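Local structure of integron gene cassette protein HFX_CASS3 (Uncultured bacterium, 3FYN) at residues R39-E47 and D105-R113; I76-I86 and K115-V125. The protein is of unknown function but belongs to the GNAT acetyltransferase family and so probably binds an acyl-coenzyme A and may transfer its acyl group. All coordinates share one frame; numbering follows the deposited sequence.

Contact 1 (R39-E47 and D105-R113); sequences RLMSEFYQE and DFFVRPNAR. With MG (magnesium ion), chain B.
Phe44 and Phe107 meet where helix 39-47 passes strand 105-108 almost at right angles (87°), their CA atoms 6.3 Å apart. The two side chains slide past one another in opposite directions; the rings are near parallel yet barely overlap, and each lays a face on the other's methylene. Phe44 CB lies 3.8 Å from the centroid of the Phe107 ring, and Phe107 CB 4.1 Å from that of the Phe44 ring, a reciprocal pair of CH-pi contacts. Two carboxylate oxygens, Glu43 OE1 and Glu47 OE1, approach the edge of the Phe107 ring, and both are held by arginines. Arg109 grips Glu43 side-on: NE donates to OE1 in a nearly straight bond (2.9 Å, 172°), while NH2 reaches OE2 at 3.0 Å. Leu40 CD2 covers one face of that guanidinium. Glu47 sends CG away from its backbone N (chi1 -173°) and stays extended, which carries its carboxylate across to Arg113. There the grip is end-on and almost coplanar, Arg113 NH2 to Glu47 OE1 at 2.8 Å and Arg113 NH1 to Glu47 OE2 at 3.0 Å. Arg113 NE also donates to Val108 O, which limits rotation of the guanidinium. At the other end Asp105 OD1 binds a magnesium ion at 2.2 Å; five waters complete the shell, one bridging Asp105 OD2 and Tyr45 OH. By chain order these elements probably match the first helix and fourth strand of the GNAT fold, the strand leading into the CoA-binding loop. Alongside, Tyr85 of strand 81-93 packs on Leu40, Met41 and Phe44, Met94 of the second subunit touches Met41 and Asp105, and Phe106 packs on helix 117-131.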
# COMPACT_ATOMS: atom_id res chain seq x y z
N ARG A 39 -3.90 7.91 -22.61
CA ARG A 39 -2.85 8.46 -23.46
C ARG A 39 -1.64 8.89 -22.63
O ARG A 39 -0.50 8.61 -22.99
CB ARG A 39 -3.34 9.65 -24.29
CG ARG A 39 -2.22 10.28 -25.10
CD ARG A 39 -2.71 11.34 -26.07
NE ARG A 39 -3.17 12.54 -25.39
CZ ARG A 39 -4.44 12.76 -25.06
NH1 ARG A 39 -5.36 11.86 -25.35
NH2 ARG A 39 -4.78 13.89 -24.44
N LEU A 40 -1.90 9.58 -21.52
CA LEU A 40 -0.82 10.05 -20.68
C LEU A 40 -0.03 8.87 -20.09
O LEU A 40 1.20 8.88 -20.09
CB LEU A 40 -1.34 10.97 -19.57
CG LEU A 40 -1.80 12.35 -20.06
CD1 LEU A 40 -2.54 13.07 -18.95
CD2 LEU A 40 -0.62 13.19 -20.55
N MSE A 41 -0.74 7.86 -19.60
CA MSE A 41 -0.06 6.68 -19.06
C MSE A 41 0.74 5.98 -20.16
O MSE A 41 1.82 5.46 -19.91
CB MSE A 41 -1.06 5.71 -18.43
CG MSE A 41 -0.38 4.60 -17.64
SE MSE A 41 -1.68 3.43 -16.81
CE MSE A 41 -0.48 2.17 -15.93
N SER A 42 0.21 5.98 -21.38
CA SER A 42 0.91 5.37 -22.50
C SER A 42 2.19 6.13 -22.82
O SER A 42 3.22 5.53 -23.14
CB SER A 42 0.01 5.32 -23.74
OG SER A 42 -1.12 4.50 -23.52
N GLU A 43 2.14 7.46 -22.71
CA GLU A 43 3.33 8.28 -22.94
C GLU A 43 4.36 8.01 -21.85
O GLU A 43 5.55 7.86 -22.13
CB GLU A 43 2.96 9.76 -22.97
CG GLU A 43 2.10 10.15 -24.16
CD GLU A 43 1.69 11.60 -24.14
OE1 GLU A 43 2.24 12.36 -23.31
OE2 GLU A 43 0.83 11.99 -24.95
N PHE A 44 3.89 7.97 -20.61
CA PHE A 44 4.70 7.68 -19.44
C PHE A 44 5.43 6.35 -19.64
O PHE A 44 6.65 6.25 -19.44
CB PHE A 44 3.76 7.63 -18.23
CG PHE A 44 4.44 7.42 -16.90
CD1 PHE A 44 5.77 7.76 -16.70
CD2 PHE A 44 3.72 6.91 -15.83
CE1 PHE A 44 6.37 7.57 -15.47
CE2 PHE A 44 4.31 6.72 -14.60
CZ PHE A 44 5.64 7.05 -14.41
N TYR A 45 4.69 5.33 -20.06
CA TYR A 45 5.28 4.02 -20.31
C TYR A 45 6.24 4.00 -21.50
O TYR A 45 7.29 3.35 -21.45
CB TYR A 45 4.18 2.96 -20.45
CG TYR A 45 3.81 2.38 -19.12
CD1 TYR A 45 3.33 3.19 -18.09
CD2 TYR A 45 4.00 1.03 -18.85
CE1 TYR A 45 3.01 2.67 -16.86
CE2 TYR A 45 3.69 0.50 -17.61
CZ TYR A 45 3.19 1.32 -16.62
OH TYR A 45 2.88 0.81 -15.38
N GLN A 46 5.88 4.71 -22.57
CA GLN A 46 6.74 4.75 -23.75
C GLN A 46 8.09 5.39 -23.42
O GLN A 46 9.12 4.99 -23.95
CB GLN A 46 6.06 5.48 -24.90
CG GLN A 46 6.85 5.44 -26.21
CD GLN A 46 6.01 5.84 -27.40
OE1 GLN A 46 4.89 6.34 -27.25
NE2 GLN A 46 6.54 5.63 -28.60
N GLU A 47 8.06 6.39 -22.54
CA GLU A 47 9.29 7.07 -22.13
C GLU A 47 10.23 6.10 -21.42
O GLU A 47 11.46 6.28 -21.46
CB GLU A 47 8.97 8.27 -21.22
CG GLU A 47 10.19 9.13 -20.90
CD GLU A 47 9.85 10.42 -20.17
OE1 GLU A 47 8.67 10.60 -19.81
OE2 GLU A 47 10.76 11.25 -19.97
N ASP A 105 1.24 6.56 -9.09
CA ASP A 105 1.80 6.90 -10.38
C ASP A 105 1.79 8.42 -10.50
O ASP A 105 0.93 9.08 -9.92
CB ASP A 105 1.03 6.26 -11.54
CG ASP A 105 1.74 5.03 -12.10
OD1 ASP A 105 2.96 4.91 -11.88
OD2 ASP A 105 1.08 4.20 -12.76
N PHE A 106 2.73 8.95 -11.26
CA PHE A 106 2.94 10.39 -11.30
C PHE A 106 3.70 10.69 -12.58
O PHE A 106 4.82 10.24 -12.77
CB PHE A 106 3.74 10.80 -10.06
CG PHE A 106 4.00 12.27 -9.93
CD1 PHE A 106 3.20 13.21 -10.55
CD2 PHE A 106 5.05 12.72 -9.12
CE1 PHE A 106 3.45 14.56 -10.40
CE2 PHE A 106 5.29 14.06 -8.97
CZ PHE A 106 4.50 14.99 -9.61
N PHE A 107 3.07 11.46 -13.46
CA PHE A 107 3.66 11.77 -14.75
C PHE A 107 3.36 13.20 -15.15
O PHE A 107 2.21 13.65 -15.10
CB PHE A 107 3.11 10.82 -15.82
CG PHE A 107 3.59 11.12 -17.23
CD1 PHE A 107 4.92 10.95 -17.58
CD2 PHE A 107 2.70 11.56 -18.20
CE1 PHE A 107 5.36 11.21 -18.87
CE2 PHE A 107 3.13 11.82 -19.50
CZ PHE A 107 4.46 11.65 -19.83
N VAL A 108 4.41 13.91 -15.55
CA VAL A 108 4.26 15.21 -16.20
C VAL A 108 4.97 15.11 -17.55
O VAL A 108 6.11 14.64 -17.61
CB VAL A 108 4.91 16.33 -15.36
CG1 VAL A 108 4.88 17.65 -16.12
CG2 VAL A 108 4.20 16.46 -14.02
N ARG A 109 4.31 15.53 -18.62
CA ARG A 109 4.91 15.49 -19.95
C ARG A 109 6.25 16.21 -19.93
O ARG A 109 6.40 17.23 -19.27
CB ARG A 109 3.99 16.15 -20.98
CG ARG A 109 2.89 15.24 -21.49
CD ARG A 109 1.98 15.96 -22.47
NE ARG A 109 1.11 15.03 -23.17
CZ ARG A 109 -0.08 15.34 -23.68
NH1 ARG A 109 -0.56 16.57 -23.56
NH2 ARG A 109 -0.80 14.40 -24.30
N PRO A 110 7.24 15.69 -20.67
CA PRO A 110 8.58 16.29 -20.68
C PRO A 110 8.56 17.81 -20.88
O PRO A 110 9.24 18.53 -20.14
CB PRO A 110 9.27 15.59 -21.85
CG PRO A 110 8.61 14.23 -21.89
CD PRO A 110 7.17 14.47 -21.49
N ASN A 111 7.78 18.30 -21.84
CA ASN A 111 7.72 19.73 -22.15
C ASN A 111 7.11 20.58 -21.04
O ASN A 111 7.25 21.81 -21.05
CB ASN A 111 6.96 19.97 -23.46
CG ASN A 111 5.53 19.43 -23.42
OD1 ASN A 111 5.06 18.94 -22.40
ND2 ASN A 111 4.84 19.50 -24.56
N ALA A 112 6.43 19.93 -20.10
CA ALA A 112 5.76 20.65 -19.02
C ALA A 112 6.52 20.54 -17.70
O ALA A 112 6.07 21.06 -16.68
CB ALA A 112 4.32 20.15 -18.86
N ARG A 113 7.68 19.88 -17.73
CA ARG A 113 8.50 19.74 -16.53
C ARG A 113 9.30 21.00 -16.23
O ARG A 113 9.54 21.81 -17.11
CB ARG A 113 9.43 18.53 -16.65
CG ARG A 113 8.70 17.20 -16.64
CD ARG A 113 9.61 16.04 -17.00
NE ARG A 113 8.80 14.87 -17.28
CZ ARG A 113 9.24 13.77 -17.90
NH1 ARG A 113 10.50 13.69 -18.29
NH2 ARG A 113 8.41 12.76 -18.11
MG MG B . 4.33 3.16 -12.00
O HOH W 1 2.49 2.04 -12.94
O HOH W 2 5.07 3.75 -14.18
O HOH W 3 5.72 1.38 -11.89
O HOH W 4 3.59 2.81 -9.88
O HOH W 5 6.10 4.47 -11.05

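Contact 2 (I76-I86 and K115-V125); sequences IAEGTESVGYI and KGLGAAALQTV. With ACT (acetate ion), chain C.
Ile76 and Ile86 reach helix 117-125 through different first torsions. In Ile76 the ethyl branch lies beside the backbone N (chi1 -59°), which brings CD1 to within 3.6 Å of Ala121 CB. In Ile86 it is swung over beside the carbonyl carbon (chi1 -171°), and CD1 falls between Leu122 CD2 at 3.8 Å and Val125 CG2 at 3.7 Å. The small side chain of Ala121 thus allows close approach in the middle, while Leu122, the next residue, and Val125, one turn on, take up Ile86 CD1. Near the start of the helix, Leu117 CD2 meets Ile76 CG2 at 3.9 Å, and Leu117 CD1 lies near Val83 CG2 and Ile76 CG2 alike, so that one leucine touches both strands of the hairpin. A classic beta bulge sets two residues, Val83 and Gly84, across from Ile76, and a type II' turn from Glu78 to Glu81 joins the strands. Just before the helix the extended chain of Lys115 comes in square to Glu78, where Lys115 NZ donates to the syn lone pair of Glu78 OE2 over 3.0 Å; a weak hydrogen bond runs from the same ammonium to Asn111 O. Helix and strand 81-86 run only 28° from parallel. Acetate O, of an ion probably from the crystallisation liquor, accepts a hydrogen bond from Gly118 N at 2.9 Å, and Gly114 N also binds the acetate. Arg113 to Gly118 fits the GNAT R-x-x-G-x-G signature, so it probably corresponds to the pyrophosphate-binding loop and N-terminal end of the following helix, and the acetate is consistent with an anion site there.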
# COMPACT_ATOMS: atom_id res chain seq x y z
N ILE A 76 -3.36 17.27 -14.41
CA ILE A 76 -2.58 18.49 -14.32
C ILE A 76 -2.80 19.25 -15.61
O ILE A 76 -2.49 18.75 -16.69
CB ILE A 76 -1.09 18.16 -14.12
CG1 ILE A 76 -0.91 17.34 -12.84
CG2 ILE A 76 -0.26 19.44 -14.08
CD1 ILE A 76 0.49 16.80 -12.64
N ALA A 77 -3.36 20.44 -15.49
CA ALA A 77 -3.80 21.21 -16.65
C ALA A 77 -2.87 22.35 -17.01
O ALA A 77 -2.28 22.99 -16.14
CB ALA A 77 -5.21 21.74 -16.42
N GLU A 78 -2.73 22.59 -18.30
CA GLU A 78 -2.02 23.76 -18.80
C GLU A 78 -2.76 24.20 -20.06
O GLU A 78 -2.84 23.45 -21.02
CB GLU A 78 -0.57 23.38 -19.14
CG GLU A 78 0.30 24.53 -19.56
CD GLU A 78 1.71 24.09 -19.90
OE1 GLU A 78 1.87 23.19 -20.76
OE2 GLU A 78 2.67 24.64 -19.32
N GLY A 79 -3.32 25.40 -20.03
CA GLY A 79 -4.13 25.87 -21.14
C GLY A 79 -5.33 24.98 -21.39
O GLY A 79 -6.12 24.72 -20.48
N THR A 80 -5.46 24.47 -22.61
CA THR A 80 -6.58 23.61 -22.97
C THR A 80 -6.23 22.12 -22.91
O THR A 80 -6.99 21.28 -23.40
CB THR A 80 -7.11 23.93 -24.38
OG1 THR A 80 -6.06 23.73 -25.33
CG2 THR A 80 -7.58 25.37 -24.45
N GLU A 81 -5.10 21.80 -22.30
CA GLU A 81 -4.61 20.43 -22.29
C GLU A 81 -4.31 19.92 -20.89
O GLU A 81 -3.86 20.66 -20.02
CB GLU A 81 -3.32 20.32 -23.11
CG GLU A 81 -3.50 19.83 -24.53
CD GLU A 81 -2.18 19.43 -25.14
OE1 GLU A 81 -1.16 20.08 -24.84
OE2 GLU A 81 -2.16 18.45 -25.92
N SER A 82 -4.54 18.63 -20.69
CA SER A 82 -3.96 17.95 -19.54
C SER A 82 -2.56 17.55 -19.96
O SER A 82 -2.37 16.93 -21.00
CB SER A 82 -4.78 16.72 -19.18
OG SER A 82 -6.06 17.09 -18.71
N VAL A 83 -1.57 17.93 -19.15
CA VAL A 83 -0.18 17.65 -19.47
C VAL A 83 0.45 16.70 -18.46
O VAL A 83 1.65 16.44 -18.50
CB VAL A 83 0.66 18.94 -19.55
CG1 VAL A 83 0.15 19.84 -20.66
CG2 VAL A 83 0.67 19.67 -18.21
N GLY A 84 -0.36 16.17 -17.55
CA GLY A 84 0.13 15.23 -16.57
C GLY A 84 -0.98 14.69 -15.70
O GLY A 84 -2.13 15.10 -15.82
N TYR A 85 -0.64 13.76 -14.82
CA TYR A 85 -1.61 13.23 -13.88
C TYR A 85 -0.90 12.64 -12.68
O TYR A 85 0.30 12.38 -12.70
CB TYR A 85 -2.52 12.18 -14.54
CG TYR A 85 -1.85 10.86 -14.83
CD1 TYR A 85 -1.01 10.71 -15.93
CD2 TYR A 85 -2.04 9.76 -14.00
CE1 TYR A 85 -0.39 9.50 -16.20
CE2 TYR A 85 -1.43 8.55 -14.26
CZ TYR A 85 -0.61 8.43 -15.36
OH TYR A 85 0.01 7.23 -15.62
N ILE A 86 -1.67 12.45 -11.62
CA ILE A 86 -1.13 11.84 -10.40
C ILE A 86 -2.20 10.96 -9.78
O ILE A 86 -3.39 11.31 -9.77
CB ILE A 86 -0.62 12.92 -9.41
CG1 ILE A 86 0.13 12.29 -8.24
CG2 ILE A 86 -1.76 13.83 -8.94
CD1 ILE A 86 1.00 13.29 -7.49
N LYS A 115 8.42 23.48 -14.30
CA LYS A 115 7.56 24.66 -14.20
C LYS A 115 6.85 24.73 -12.85
O LYS A 115 6.06 25.64 -12.61
CB LYS A 115 6.52 24.67 -15.32
CG LYS A 115 7.11 24.61 -16.72
CD LYS A 115 6.00 24.61 -17.77
CE LYS A 115 6.57 24.60 -19.17
NZ LYS A 115 5.49 24.50 -20.20
N GLY A 116 7.12 23.77 -11.97
CA GLY A 116 6.46 23.71 -10.68
C GLY A 116 5.14 22.94 -10.65
O GLY A 116 4.47 22.90 -9.62
N LEU A 117 4.77 22.32 -11.77
CA LEU A 117 3.52 21.58 -11.83
C LEU A 117 3.55 20.33 -10.95
O LEU A 117 2.55 20.00 -10.30
CB LEU A 117 3.18 21.20 -13.28
CG LEU A 117 2.76 22.36 -14.17
CD1 LEU A 117 2.65 21.92 -15.62
CD2 LEU A 117 1.43 22.95 -13.68
N GLY A 118 4.69 19.66 -10.93
CA GLY A 118 4.85 18.46 -10.11
C GLY A 118 4.69 18.77 -8.64
O GLY A 118 4.02 18.03 -7.90
N ALA A 119 5.30 19.87 -8.21
CA ALA A 119 5.20 20.31 -6.82
C ALA A 119 3.76 20.60 -6.45
O ALA A 119 3.30 20.23 -5.37
CB ALA A 119 6.07 21.54 -6.60
N ALA A 120 3.04 21.27 -7.35
CA ALA A 120 1.64 21.57 -7.12
C ALA A 120 0.80 20.31 -7.00
O ALA A 120 -0.07 20.20 -6.13
CB ALA A 120 1.09 22.48 -8.22
N ALA A 121 1.06 19.35 -7.88
CA ALA A 121 0.34 18.08 -7.86
C ALA A 121 0.53 17.34 -6.53
O ALA A 121 -0.43 16.81 -5.97
CB ALA A 121 0.77 17.19 -9.03
N LEU A 122 1.77 17.30 -6.04
CA LEU A 122 2.06 16.63 -4.78
C LEU A 122 1.39 17.33 -3.59
O LEU A 122 0.91 16.67 -2.67
CB LEU A 122 3.56 16.50 -4.56
CG LEU A 122 4.29 15.52 -5.49
CD1 LEU A 122 5.79 15.70 -5.39
CD2 LEU A 122 3.90 14.07 -5.20
N GLN A 123 1.35 18.66 -3.62
CA GLN A 123 0.68 19.40 -2.56
C GLN A 123 -0.81 19.11 -2.55
O GLN A 123 -1.43 19.00 -1.49
CB GLN A 123 0.94 20.90 -2.70
CG GLN A 123 2.34 21.30 -2.29
CD GLN A 123 2.66 20.86 -0.87
OE1 GLN A 123 2.00 21.26 0.08
NE2 GLN A 123 3.68 20.02 -0.73
N THR A 124 -1.39 18.98 -3.74
CA THR A 124 -2.80 18.66 -3.87
C THR A 124 -3.11 17.28 -3.29
O THR A 124 -4.09 17.10 -2.57
CB THR A 124 -3.25 18.74 -5.33
OG1 THR A 124 -3.12 20.09 -5.78
CG2 THR A 124 -4.70 18.31 -5.47
N VAL A 125 -2.28 16.30 -3.61
CA VAL A 125 -2.47 14.96 -3.07
C VAL A 125 -2.32 14.97 -1.55
O VAL A 125 -3.11 14.35 -0.84
CB VAL A 125 -1.51 13.94 -3.71
CG1 VAL A 125 -1.60 12.60 -3.01
CG2 VAL A 125 -1.82 13.79 -5.20
C ACT C . 8.02 18.51 -12.74
O ACT C . 6.98 19.19 -12.67
OXT ACT C . 9.05 19.12 -13.10
CH3 ACT C . 8.03 17.05 -12.41

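How the contacts relate
Followed from the N terminus, the chain supplies 39-47, then the hairpin 76-86, then 105-113 and finally 115-125, so the segments alternate and the two contacts cross. Contact 1 closes a loop of 57 intervening residues, most of them in strands and one helix; contact 2 spans 28, with no helix among them. Strands 81-93 and 98-108, neighbours in the central sheet, join the two: Phe107 O and Tyr85 N lie 2.9 Å apart, Arg109 N and Val83 O 2.8 Å, both probable hydrogen bonds. Contact 1 sets helix 34-47 on one face of the sheet, contact 2 helix 117-131 on the other.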